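Local coordinates for Xcc1710-like domain-containing protein (Bordetella parapertussis 12822, PDB 3CPK) that is of unknown function and belongs to the DUF498/DUF598 family of Xcc1710-like domain proteins, at residues A[109-113]-A[114-118]. Sequence-based numbering, arbitrary orientation.
Sequences RPLLA and MGVGV
The carbonyl oxygen of Leu111 firmly accepts one backbone donor, Val116 N, from the segment that follows the helix, and a second, less certain one, Met114 N. Val116 N reaches Leu111 O at 2.9 Å with an N-H...O angle of 154°, approaching from above the carbonyl plane. Met114 N is modelled too close to a neighbouring atom for its bond to be equally sure. A further bond runs from Gly115 N to Leu112 O, 2.6 Å long and closing a type I turn from Leu112 to Gly115. Together, the bonds from Val116 and Gly115 form a Schellman motif that ends the helix, with Gly115 as the C-prime residue; its phi of 72° is one that favours glycine.

Once the chain has turned, apolar groups meet across it. CB of Leu111 lies 4.1 Å from CB of Val116, the apolar contact that accompanies the Schellman bond between the same residues. Farther out, Leu111 extends CD1 to CG1 of Val118 at 3.7 Å, the two side chains crossing at about a right angle. Leu112 has CG anti to its carbonyl carbon (chi1 -49°), and from there its CD2 lies beside Val116 O at 3.2 Å, with Gly117 CA next at 4.1 Å.

The turn connects helix 105-112 to strand 117-121 within a beta-alpha-beta unit that starts at strand 91-95. Gly117 bonds through its backbone to Leu92, joining the new strand to its parallel neighbour, and Val118 packs on Leu103. On the helix, Leu111 touches Leu57 and Gln58 of helix 54-61, while Pro110 meets Ala54 and Gln58.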
loop_
_atom_site.group_PDB
_atom_site.type_symbol
_atom_site.label_atom_id
_atom_site.label_comp_id
_atom_site.label_asym_id
_atom_site.label_seq_id
_atom_site.Cartn_x
_atom_site.Cartn_y
_atom_site.Cartn_z
ATOM N N ARG A 109 -2.421 -10.950 11.398
ATOM C CA ARG A 109 -2.860 -10.795 12.787
ATOM C C ARG A 109 -2.220 -9.670 13.601
ATOM O O ARG A 109 -2.932 -8.871 14.214
ATOM C CB ARG A 109 -2.742 -12.110 13.549
ATOM C CG ARG A 109 -4.028 -12.876 13.495
ATOM C CD ARG A 109 -3.904 -14.223 14.122
ATOM N NE ARG A 109 -5.135 -14.976 13.932
ATOM C CZ ARG A 109 -5.252 -16.271 14.189
ATOM N NH1 ARG A 109 -4.205 -16.946 14.644
ATOM N NH2 ARG A 109 -6.408 -16.887 13.989
ATOM N N PRO A 110 -0.882 -9.587 13.628
ATOM C CA PRO A 110 -0.275 -8.506 14.407
ATOM C C PRO A 110 -0.996 -7.173 14.178
ATOM O O PRO A 110 -1.345 -6.467 15.125
ATOM C CB PRO A 110 1.153 -8.484 13.891
ATOM C CG PRO A 110 1.412 -9.930 13.616
ATOM C CD PRO A 110 0.144 -10.365 12.915
ATOM N N LEU A 111 -1.227 -6.844 12.912
ATOM C CA LEU A 111 -1.904 -5.607 12.559
ATOM C C LEU A 111 -3.297 -5.492 13.164
ATOM O O LEU A 111 -3.662 -4.444 13.697
ATOM C CB LEU A 111 -1.995 -5.473 11.041
ATOM C CG LEU A 111 -0.692 -5.058 10.366
ATOM C CD1 LEU A 111 -0.902 -4.915 8.873
ATOM C CD2 LEU A 111 -0.234 -3.743 10.967
ATOM N N LEU A 112 -4.085 -6.558 13.063
ATOM C CA LEU A 112 -5.430 -6.538 13.628
ATOM C C LEU A 112 -5.260 -6.351 15.132
ATOM O O LEU A 112 -6.080 -5.718 15.793
ATOM C CB LEU A 112 -6.156 -7.856 13.354
ATOM C CG LEU A 112 -6.144 -8.392 11.919
ATOM C CD1 LEU A 112 -6.929 -9.693 11.867
ATOM C CD2 LEU A 112 -6.739 -7.370 10.960
ATOM N N ALA A 113 -4.176 -6.905 15.662
ATOM C CA ALA A 113 -3.876 -6.795 17.080
ATOM C C ALA A 113 -3.789 -5.314 17.428
ATOM O O ALA A 113 -3.838 -4.928 18.598
ATOM C CB ALA A 113 -2.553 -7.490 17.389
HETATM N N MSE A 114 -3.661 -4.493 16.391
HETATM C CA MSE A 114 -3.574 -3.048 16.540
HETATM C C MSE A 114 -4.804 -2.357 15.986
HETATM O O MSE A 114 -4.814 -1.139 15.824
HETATM C CB MSE A 114 -2.351 -2.527 15.809
HETATM C CG MSE A 114 -1.088 -2.686 16.580
HETATM SE SE MSE A 114 0.367 -2.722 15.354
HETATM C CE MSE A 114 0.815 -4.595 15.515
ATOM N N GLY A 115 -5.837 -3.133 15.691
ATOM C CA GLY A 115 -7.048 -2.558 15.144
ATOM C C GLY A 115 -6.870 -2.100 13.706
ATOM O O GLY A 115 -7.723 -1.400 13.167
ATOM N N VAL A 116 -5.759 -2.476 13.081
ATOM C CA VAL A 116 -5.518 -2.093 11.695
ATOM C C VAL A 116 -6.030 -3.198 10.796
ATOM O O VAL A 116 -5.636 -4.351 10.938
ATOM C CB VAL A 116 -4.019 -1.904 11.379
ATOM C CG1 VAL A 116 -3.865 -1.498 9.921
ATOM C CG2 VAL A 116 -3.405 -0.860 12.297
ATOM N N GLY A 117 -6.915 -2.843 9.875
ATOM C CA GLY A 117 -7.461 -3.832 8.964
ATOM C C GLY A 117 -6.716 -3.802 7.648
ATOM O O GLY A 117 -6.431 -2.727 7.122
ATOM N N VAL A 118 -6.395 -4.973 7.110
ATOM C CA VAL A 118 -5.667 -5.035 5.852
ATOM C C VAL A 118 -6.453 -5.689 4.728
ATOM O O VAL A 118 -7.259 -6.585 4.944
ATOM C CB VAL A 118 -4.287 -5.739 6.036
ATOM C CG1 VAL A 118 -4.127 -6.198 7.459
ATOM C CG2 VAL A 118 -4.134 -6.901 5.067
#